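Long-range contacts in nucleoside-triphosphatase THEP1 (Aquifex aeolicus, PDB 1YE8), which hydrolyses the nucleoside triphosphates ATP, GTP, CTP, TTP and UTP to the nucleoside diphosphates and phosphate, and has no kinase activity: residues A[47-55]-A[80-90]; A[119-127]-A[143-152]. All coordinates share one frame; numbering follows the deposited sequence.

Contact 1: residues A[47-55]-A[80-90]; sequences FRIITTEGK and FEELAIPILER
Strand 47-51, carrying I49 and T51, runs alongside helix 80-90, which bears L83, A84 and I87; the axes pass 8.7 Å apart at closest approach, their directions 27° apart. In this variation of the RecA fold the strand belongs to the antiparallel sheet beside the P-loop NTPase core, and the helix packs on one face of it. I49 carries the packing at the start of segment 80-90. Its CG1 stands anti to the backbone N (chi1 176°), which sends CD1 to A84 CB at 3.6 Å and obliquely to the F80 ring, while the other branch, CG2, lies against L83 CD2. A84 CB also sits over a face of that ring, near its rim. L83 CD2 also touches the backbone carbonyl carbon of K55, just after the turn, at 3.6 Å. T51 works on two fronts: CG2 meets I87 CG2 at 4.1 Å and L83 CB, and OG1 accepts from E53 N (3.1 Å, an ST turn) and from K55 N, bracing the type I turn T51-G54. A valine here is likely to leave the amides of E53 and K55 without their shared acceptor. At the turn itself, E53 forms a salt bridge with R90, which is also paired with E94: R90 NH1 donates to E53 OE2 at 2.9 Å and 163°, in the guanidinium plane but from above the carboxylate plane.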
loop_
_atom_site.group_PDB
_atom_site.type_symbol
_atom_site.label_atom_id
_atom_site.label_comp_id
_atom_site.label_asym_id
_atom_site.label_seq_id
_atom_site.Cartn_x
_atom_site.Cartn_y
_atom_site.Cartn_z
ATOM N N PHE A 47 -11.079 6.339 -6.656
ATOM C CA PHE A 47 -10.346 5.327 -5.904
ATOM C C PHE A 47 -10.920 5.174 -4.506
ATOM O O PHE A 47 -11.241 6.168 -3.843
ATOM C CB PHE A 47 -8.857 5.680 -5.825
ATOM C CG PHE A 47 -8.197 5.801 -7.172
ATOM C CD1 PHE A 47 -8.239 7.004 -7.871
ATOM C CD2 PHE A 47 -7.559 4.703 -7.756
ATOM C CE1 PHE A 47 -7.640 7.129 -9.121
ATOM C CE2 PHE A 47 -6.961 4.820 -9.016
ATOM C CZ PHE A 47 -7.005 6.039 -9.691
ATOM N N ARG A 48 -10.975 3.925 -4.054
ATOM C CA ARG A 48 -11.557 3.535 -2.781
ATOM C C ARG A 48 -10.502 2.839 -1.930
ATOM O O ARG A 48 -9.847 1.916 -2.391
ATOM C CB ARG A 48 -12.741 2.573 -3.033
ATOM C CG ARG A 48 -13.631 2.333 -1.836
ATOM C CD ARG A 48 -14.784 1.368 -2.088
ATOM N NE ARG A 48 -15.110 1.201 -3.499
ATOM C CZ ARG A 48 -16.216 1.654 -4.095
ATOM N NH1 ARG A 48 -17.141 2.331 -3.423
ATOM N NH2 ARG A 48 -16.396 1.426 -5.383
ATOM N N ILE A 49 -10.341 3.270 -0.692
ATOM C CA ILE A 49 -9.503 2.525 0.256
ATOM C C ILE A 49 -10.353 1.397 0.834
ATOM O O ILE A 49 -11.523 1.606 1.171
ATOM C CB ILE A 49 -8.906 3.461 1.369
ATOM C CG1 ILE A 49 -8.119 2.629 2.392
ATOM C CG2 ILE A 49 -9.984 4.328 2.025
ATOM C CD1 ILE A 49 -7.228 3.442 3.319
ATOM N N ILE A 50 -9.787 0.193 0.899
ATOM C CA ILE A 50 -10.464 -0.966 1.475
ATOM C C ILE A 50 -9.505 -1.555 2.499
ATOM O O ILE A 50 -8.365 -1.866 2.156
ATOM C CB ILE A 50 -10.802 -2.000 0.384
ATOM C CG1 ILE A 50 -11.679 -1.336 -0.700
ATOM C CG2 ILE A 50 -11.486 -3.216 1.019
ATOM C CD1 ILE A 50 -12.274 -2.273 -1.755
ATOM N N THR A 51 -9.928 -1.670 3.757
ATOM C CA THR A 51 -9.058 -2.258 4.764
ATOM C C THR A 51 -9.189 -3.770 4.853
ATOM O O THR A 51 -10.128 -4.360 4.323
ATOM C CB THR A 51 -9.261 -1.653 6.151
ATOM O OG1 THR A 51 -10.494 -2.162 6.698
ATOM C CG2 THR A 51 -9.382 -0.109 6.090
ATOM N N THR A 52 -8.259 -4.392 5.564
ATOM C CA THR A 52 -8.348 -5.816 5.840
ATOM C C THR A 52 -9.523 -6.170 6.757
ATOM O O THR A 52 -9.778 -7.363 6.955
ATOM C CB THR A 52 -7.052 -6.317 6.468
ATOM O OG1 THR A 52 -6.632 -5.404 7.492
ATOM C CG2 THR A 52 -5.915 -6.353 5.425
ATOM N N GLU A 53 -10.241 -5.173 7.287
ATOM C CA GLU A 53 -11.485 -5.418 8.041
ATOM C C GLU A 53 -12.724 -5.141 7.219
ATOM O O GLU A 53 -13.847 -5.199 7.738
ATOM C CB GLU A 53 -11.523 -4.612 9.348
ATOM C CG GLU A 53 -10.468 -5.015 10.355
ATOM C CD GLU A 53 -10.488 -6.491 10.745
ATOM O OE1 GLU A 53 -11.544 -7.182 10.608
ATOM O OE2 GLU A 53 -9.433 -6.969 11.201
ATOM N N GLY A 54 -12.545 -4.860 5.933
ATOM C CA GLY A 54 -13.676 -4.660 5.046
ATOM C C GLY A 54 -14.284 -3.272 5.097
ATOM O O GLY A 54 -15.339 -3.030 4.506
ATOM N N LYS A 55 -13.627 -2.332 5.769
ATOM C CA LYS A 55 -14.094 -0.954 5.749
ATOM C C LYS A 55 -13.680 -0.321 4.426
ATOM O O LYS A 55 -12.568 -0.560 3.946
ATOM C CB LYS A 55 -13.551 -0.151 6.939
ATOM C CG LYS A 55 -13.849 -0.751 8.315
ATOM C CD LYS A 55 -15.319 -0.783 8.661
ATOM C CE LYS A 55 -15.496 -1.433 10.036
ATOM N NZ LYS A 55 -15.233 -0.477 11.137
ATOM N N PHE A 80 -9.416 9.711 3.335
ATOM C CA PHE A 80 -8.362 8.712 3.282
ATOM C C PHE A 80 -7.889 8.367 4.694
ATOM O O PHE A 80 -7.811 7.192 5.076
ATOM C CB PHE A 80 -7.197 9.215 2.420
ATOM C CG PHE A 80 -5.992 8.322 2.461
ATOM C CD1 PHE A 80 -6.020 7.101 1.814
ATOM C CD2 PHE A 80 -4.839 8.703 3.133
ATOM C CE1 PHE A 80 -4.913 6.234 1.851
ATOM C CE2 PHE A 80 -3.716 7.865 3.172
ATOM C CZ PHE A 80 -3.761 6.627 2.520
ATOM N N GLU A 81 -7.582 9.398 5.477
ATOM C CA GLU A 81 -7.030 9.220 6.820
ATOM C C GLU A 81 -7.988 8.508 7.750
ATOM O O GLU A 81 -7.556 7.740 8.601
ATOM C CB GLU A 81 -6.649 10.576 7.425
ATOM C CG GLU A 81 -5.395 11.172 6.815
ATOM C CD GLU A 81 -5.033 12.558 7.343
ATOM O OE1 GLU A 81 -5.859 13.212 8.019
ATOM O OE2 GLU A 81 -3.918 13.010 7.044
ATOM N N GLU A 82 -9.286 8.751 7.569
ATOM C CA GLU A 82 -10.309 8.157 8.422
ATOM C C GLU A 82 -10.143 6.643 8.512
ATOM O O GLU A 82 -10.346 6.054 9.577
ATOM C CB GLU A 82 -11.699 8.500 7.878
ATOM C CG GLU A 82 -12.841 8.149 8.813
ATOM C CD GLU A 82 -14.194 8.537 8.253
ATOM O OE1 GLU A 82 -14.264 9.532 7.499
ATOM O OE2 GLU A 82 -15.185 7.837 8.575
ATOM N N LEU A 83 -9.783 6.013 7.391
ATOM C CA LEU A 83 -9.604 4.567 7.339
ATOM C C LEU A 83 -8.134 4.168 7.409
ATOM O O LEU A 83 -7.799 3.207 8.090
ATOM C CB LEU A 83 -10.255 3.977 6.072
ATOM C CG LEU A 83 -11.743 3.650 6.185
ATOM C CD1 LEU A 83 -12.589 4.896 6.447
ATOM C CD2 LEU A 83 -12.192 2.925 4.931
ATOM N N ALA A 84 -7.260 4.910 6.733
ATOM C CA ALA A 84 -5.852 4.504 6.622
ATOM C C ALA A 84 -5.113 4.573 7.949
ATOM O O ALA A 84 -4.340 3.681 8.274
ATOM C CB ALA A 84 -5.113 5.339 5.585
ATOM N N ILE A 85 -5.317 5.647 8.705
ATOM C CA ILE A 85 -4.465 5.863 9.871
ATOM C C ILE A 85 -4.744 4.850 10.991
ATOM O O ILE A 85 -3.803 4.209 11.485
ATOM C CB ILE A 85 -4.490 7.340 10.341
ATOM C CG1 ILE A 85 -4.055 8.267 9.190
ATOM C CG2 ILE A 85 -3.581 7.517 11.575
ATOM C CD1 ILE A 85 -2.648 7.997 8.605
ATOM N N PRO A 86 -6.003 4.656 11.393
ATOM C CA PRO A 86 -6.227 3.703 12.481
ATOM C C PRO A 86 -5.829 2.277 12.099
ATOM O O PRO A 86 -5.270 1.583 12.952
ATOM C CB PRO A 86 -7.717 3.843 12.810
ATOM C CG PRO A 86 -8.312 4.624 11.716
ATOM C CD PRO A 86 -7.235 5.387 11.026
ATOM N N ILE A 87 -6.072 1.839 10.866
ATOM C CA ILE A 87 -5.686 0.469 10.538
ATOM C C ILE A 87 -4.161 0.301 10.489
ATOM O O ILE A 87 -3.647 -0.735 10.917
ATOM C CB ILE A 87 -6.394 -0.064 9.257
ATOM C CG1 ILE A 87 -6.297 -1.594 9.199
ATOM C CG2 ILE A 87 -5.807 0.522 7.988
ATOM C CD1 ILE A 87 -7.174 -2.315 10.240
ATOM N N LEU A 88 -3.431 1.322 10.036
ATOM C CA LEU A 88 -1.967 1.214 10.043
ATOM C C LEU A 88 -1.387 1.325 11.444
ATOM O O LEU A 88 -0.402 0.658 11.749
ATOM C CB LEU A 88 -1.316 2.225 9.095
ATOM C CG LEU A 88 -1.467 1.945 7.592
ATOM C CD1 LEU A 88 -0.522 2.834 6.794
ATOM C CD2 LEU A 88 -1.246 0.478 7.208
ATOM N N GLU A 89 -1.980 2.155 12.305
ATOM C CA GLU A 89 -1.492 2.238 13.687
ATOM C C GLU A 89 -1.685 0.893 14.393
ATOM O O GLU A 89 -0.806 0.420 15.121
ATOM C CB GLU A 89 -2.192 3.354 14.471
ATOM C CG GLU A 89 -1.885 4.752 13.946
ATOM C CD GLU A 89 -0.611 5.380 14.480
ATOM O OE1 GLU A 89 0.217 4.679 15.088
ATOM O OE2 GLU A 89 -0.418 6.604 14.259
ATOM N N ARG A 90 -2.844 0.270 14.172
ATOM C CA ARG A 90 -3.097 -1.074 14.693
ATOM C C ARG A 90 -2.113 -2.090 14.107
ATOM O O ARG A 90 -1.508 -2.878 14.842
ATOM C CB ARG A 90 -4.531 -1.510 14.389
ATOM C CG ARG A 90 -4.810 -2.943 14.740
ATOM C CD ARG A 90 -6.201 -3.429 14.384
ATOM N NE ARG A 90 -6.137 -4.874 14.318
ATOM C CZ ARG A 90 -6.969 -5.648 13.669
ATOM N NH1 ARG A 90 -8.031 -5.134 13.035
ATOM N NH2 ARG A 90 -6.735 -6.956 13.672
#

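Contact 2: residues A[119-127]-A[143-152]; sequences RDLVRQIMH and HPLVKEIRRL
E148 takes R123 and H127 of segment 119-127 on one carboxylate. R123 NE gives a nearly straight bond (174°) to E148 OE1 at 3.0 Å, on the syn side and within the guanidinium plane, as part of a salt bridge. A water bridges R123 NH2 and the same OE1. The other oxygen, E148 OE2, takes H127 NE2 at 2.6 Å from the anti side, in a His-carboxylate hydrogen bond. With CG anti to its backbone N (chi1 -180°) and the chain extended beyond, E148 reaches across to the first segment. Gripped at both oxygens, the carboxylate is probably held against rotation. Helices 119-126 and 144-150 run almost parallel, 9° apart, and flank the parallel sheet of the P-loop NTPase core, where M126 touches V133 and I149 touches I4. Apolar contacts accompany the charged ones. L145 splits its branches: CD1 lies over one face of the R123 guanidinium and 3.7 Å from R123 CG, and CD2 meets V122 CG1. M126, a selenomethionine, sets CB on I149 CD1 and CE 3.8 Å from L152 CD2. At the start of the second helix, N-cap residue H143 accepts from L145 N through ND1 (2.9 Å), and its CE1 rests on R119 CD.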
loop_
_atom_site.group_PDB
_atom_site.type_symbol
_atom_site.label_atom_id
_atom_site.label_comp_id
_atom_site.label_asym_id
_atom_site.label_seq_id
_atom_site.Cartn_x
_atom_site.Cartn_y
_atom_site.Cartn_z
ATOM N N ARG A 119 2.375 10.053 5.547
ATOM C CA ARG A 119 3.822 10.115 5.287
ATOM C C ARG A 119 4.647 9.758 6.526
ATOM O O ARG A 119 5.588 8.953 6.459
ATOM C CB ARG A 119 4.241 11.501 4.798
ATOM C CG ARG A 119 3.656 11.916 3.466
ATOM C CD ARG A 119 4.307 13.143 2.851
ATOM N NE ARG A 119 4.277 14.338 3.693
ATOM C CZ ARG A 119 3.309 15.243 3.711
ATOM N NH1 ARG A 119 2.228 15.087 2.965
ATOM N NH2 ARG A 119 3.413 16.323 4.485
ATOM N N ASP A 120 4.290 10.345 7.664
ATOM C CA ASP A 120 5.063 10.150 8.886
ATOM C C ASP A 120 4.962 8.701 9.362
ATOM O O ASP A 120 5.952 8.103 9.783
ATOM C CB ASP A 120 4.611 11.118 9.983
ATOM C CG ASP A 120 4.886 12.581 9.641
ATOM O OD1 ASP A 120 5.727 12.864 8.756
ATOM O OD2 ASP A 120 4.271 13.511 10.192
ATOM N N LEU A 121 3.758 8.142 9.328
ATOM C CA LEU A 121 3.566 6.773 9.767
ATOM C C LEU A 121 4.245 5.765 8.810
ATOM O O LEU A 121 4.869 4.797 9.258
ATOM C CB LEU A 121 2.068 6.489 9.929
ATOM C CG LEU A 121 1.669 5.127 10.479
ATOM C CD1 LEU A 121 2.356 4.783 11.777
ATOM C CD2 LEU A 121 0.167 5.141 10.683
ATOM N N VAL A 122 4.151 6.010 7.503
ATOM C CA VAL A 122 4.885 5.191 6.535
ATOM C C VAL A 122 6.394 5.209 6.794
ATOM O O VAL A 122 7.021 4.154 6.784
ATOM C CB VAL A 122 4.559 5.599 5.084
ATOM C CG1 VAL A 122 5.595 5.065 4.068
ATOM C CG2 VAL A 122 3.158 5.135 4.736
ATOM N N ARG A 123 6.962 6.390 7.034
ATOM C CA ARG A 123 8.398 6.474 7.331
ATOM C C ARG A 123 8.763 5.672 8.579
ATOM O O ARG A 123 9.763 4.953 8.594
ATOM C CB ARG A 123 8.856 7.922 7.471
ATOM C CG ARG A 123 9.116 8.610 6.170
ATOM C CD ARG A 123 10.183 9.681 6.265
ATOM N NE ARG A 123 10.297 10.314 4.973
ATOM C CZ ARG A 123 9.548 11.316 4.576
ATOM N NH1 ARG A 123 8.615 11.827 5.380
ATOM N NH2 ARG A 123 9.728 11.810 3.361
ATOM N N GLN A 124 7.941 5.774 9.620
ATOM C CA GLN A 124 8.192 5.038 10.849
ATOM C C GLN A 124 8.170 3.541 10.573
ATOM O O GLN A 124 9.066 2.814 10.983
ATOM C CB GLN A 124 7.166 5.418 11.918
ATOM C CG GLN A 124 7.580 5.002 13.322
ATOM C CD GLN A 124 6.670 5.530 14.412
ATOM O OE1 GLN A 124 6.991 5.396 15.600
ATOM N NE2 GLN A 124 5.539 6.120 14.029
ATOM N N ILE A 125 7.148 3.071 9.859
ATOM C CA ILE A 125 6.998 1.648 9.598
ATOM C C ILE A 125 8.096 1.092 8.687
ATOM O O ILE A 125 8.718 0.064 8.984
ATOM C CB ILE A 125 5.590 1.364 8.978
ATOM C CG1 ILE A 125 4.477 1.566 10.028
ATOM C CG2 ILE A 125 5.554 -0.013 8.329
ATOM C CD1 ILE A 125 3.075 1.673 9.419
HETATM N N MSE A 126 8.359 1.787 7.588
HETATM C CA MSE A 126 9.267 1.269 6.577
HETATM C C MSE A 126 10.717 1.180 7.047
HETATM O O MSE A 126 11.457 0.314 6.595
HETATM C CB MSE A 126 9.142 2.084 5.294
HETATM C CG MSE A 126 7.697 2.031 4.699
HETATM SE SE MSE A 126 6.978 0.232 4.344
HETATM C CE MSE A 126 8.276 -0.088 3.214
ATOM N N HIS A 127 11.091 2.040 7.994
ATOM C CA HIS A 127 12.455 2.056 8.492
ATOM C C HIS A 127 12.608 1.272 9.790
ATOM O O HIS A 127 13.710 1.227 10.359
ATOM C CB HIS A 127 12.947 3.499 8.619
ATOM C CG HIS A 127 13.022 4.217 7.309
ATOM N ND1 HIS A 127 13.968 3.921 6.348
ATOM C CD2 HIS A 127 12.251 5.201 6.786
ATOM C CE1 HIS A 127 13.785 4.704 5.302
ATOM N NE2 HIS A 127 12.751 5.490 5.539
ATOM N N HIS A 143 7.084 11.460 -5.872
ATOM C CA HIS A 143 7.164 12.138 -4.580
ATOM C C HIS A 143 8.460 11.676 -3.916
ATOM O O HIS A 143 8.857 10.529 -4.121
ATOM C CB HIS A 143 5.963 11.742 -3.714
ATOM C CG HIS A 143 5.885 12.467 -2.410
ATOM N ND1 HIS A 143 6.649 12.122 -1.316
ATOM C CD2 HIS A 143 5.106 13.502 -2.015
ATOM C CE1 HIS A 143 6.363 12.934 -0.311
ATOM N NE2 HIS A 143 5.422 13.772 -0.709
ATOM N N PRO A 144 9.154 12.517 -3.148
ATOM C CA PRO A 144 10.393 12.048 -2.509
ATOM C C PRO A 144 10.256 10.798 -1.624
ATOM O O PRO A 144 11.214 10.029 -1.538
ATOM C CB PRO A 144 10.856 13.264 -1.701
ATOM C CG PRO A 144 10.302 14.383 -2.455
ATOM C CD PRO A 144 8.915 13.953 -2.871
ATOM N N LEU A 145 9.106 10.580 -0.979
ATOM C CA LEU A 145 8.963 9.361 -0.173
ATOM C C LEU A 145 8.907 8.093 -1.050
ATOM O O LEU A 145 9.366 7.052 -0.627
ATOM C CB LEU A 145 7.766 9.455 0.802
ATOM C CG LEU A 145 7.535 8.311 1.807
ATOM C CD1 LEU A 145 8.797 7.831 2.527
ATOM C CD2 LEU A 145 6.481 8.743 2.824
ATOM N N VAL A 146 8.377 8.206 -2.266
ATOM C CA VAL A 146 8.407 7.087 -3.203
ATOM C C VAL A 146 9.863 6.717 -3.519
ATOM O O VAL A 146 10.219 5.533 -3.490
ATOM C CB VAL A 146 7.605 7.394 -4.499
ATOM C CG1 VAL A 146 7.849 6.338 -5.556
ATOM C CG2 VAL A 146 6.094 7.502 -4.197
ATOM N N LYS A 147 10.704 7.723 -3.789
ATOM C CA LYS A 147 12.128 7.480 -4.064
ATOM C C LYS A 147 12.816 6.826 -2.869
ATOM O O LYS A 147 13.579 5.868 -3.014
ATOM C CB LYS A 147 12.834 8.782 -4.419
ATOM C CG LYS A 147 14.186 8.594 -5.119
ATOM C CD LYS A 147 14.892 9.932 -5.346
ATOM C CE LYS A 147 14.685 10.452 -6.758
ATOM N NZ LYS A 147 15.472 11.694 -7.038
ATOM N N GLU A 148 12.507 7.341 -1.679
ATOM C CA GLU A 148 13.049 6.837 -0.429
ATOM C C GLU A 148 12.733 5.350 -0.240
ATOM O O GLU A 148 13.587 4.562 0.169
ATOM C CB GLU A 148 12.467 7.673 0.715
ATOM C CG GLU A 148 12.933 7.289 2.102
ATOM C CD GLU A 148 12.360 8.187 3.179
ATOM O OE1 GLU A 148 12.287 9.415 2.960
ATOM O OE2 GLU A 148 12.006 7.661 4.257
ATOM N N ILE A 149 11.484 4.971 -0.514
ATOM C CA ILE A 149 11.053 3.589 -0.376
ATOM C C ILE A 149 11.648 2.697 -1.480
ATOM O O ILE A 149 12.055 1.562 -1.219
ATOM C CB ILE A 149 9.484 3.484 -0.299
ATOM C CG1 ILE A 149 8.941 4.223 0.946
ATOM C CG2 ILE A 149 9.038 2.030 -0.359
ATOM C CD1 ILE A 149 9.749 4.065 2.233
ATOM N N ARG A 150 11.741 3.221 -2.702
ATOM C CA ARG A 150 12.340 2.453 -3.788
ATOM C C ARG A 150 13.771 2.029 -3.442
ATOM O O ARG A 150 14.182 0.918 -3.772
ATOM C CB ARG A 150 12.313 3.250 -5.088
ATOM C CG ARG A 150 12.656 2.404 -6.313
ATOM C CD ARG A 150 12.782 3.191 -7.615
ATOM N NE ARG A 150 11.667 4.121 -7.782
ATOM C CZ ARG A 150 10.410 3.767 -8.049
ATOM N NH1 ARG A 150 10.077 2.499 -8.282
ATOM N NH2 ARG A 150 9.491 4.714 -8.120
ATOM N N ARG A 151 14.497 2.905 -2.750
ATOM C CA ARG A 151 15.879 2.606 -2.377
ATOM C C ARG A 151 16.052 2.073 -0.945
ATOM O O ARG A 151 17.166 2.007 -0.440
ATOM C CB ARG A 151 16.800 3.794 -2.694
ATOM C CG ARG A 151 16.696 4.997 -1.788
ATOM C CD ARG A 151 17.476 6.213 -2.306
ATOM N NE ARG A 151 17.633 6.205 -3.767
ATOM C CZ ARG A 151 18.197 7.183 -4.475
ATOM N NH1 ARG A 151 18.664 8.271 -3.870
ATOM N NH2 ARG A 151 18.300 7.074 -5.795
ATOM N N LEU A 152 14.966 1.648 -0.301
ATOM C CA LEU A 152 15.035 1.142 1.071
ATOM C C LEU A 152 16.032 -0.012 1.205
ATOM O O LEU A 152 15.837 -1.053 0.597
ATOM C CB LEU A 152 13.641 0.678 1.507
ATOM C CG LEU A 152 13.429 0.293 2.969
ATOM C CD1 LEU A 152 13.626 1.498 3.884
ATOM C CD2 LEU A 152 12.055 -0.301 3.144
HETATM O O HOH W 1 11.726 11.396 1.446
#

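Contact 1 closes before contact 2 opens, so the two come in series along the chain, their centres about 18 Å apart within the same NTPase domain. Contact 1 joins helix 77-97 to the antiparallel sheet through strand 46-51; contact 2 pairs helices 116-126 and 144-150 beside the parallel sheet. They meet directly where the two longer helices pack: L88 CB touches L121 CD2 at 3.6 Å, and E89 CG lies against the same methyl. F80 with F118, edge to face, adds to that seam. Helix 77-97 thus touches both the antiparallel sheet and helix 116-126, which flanks the parallel sheet of this monomer.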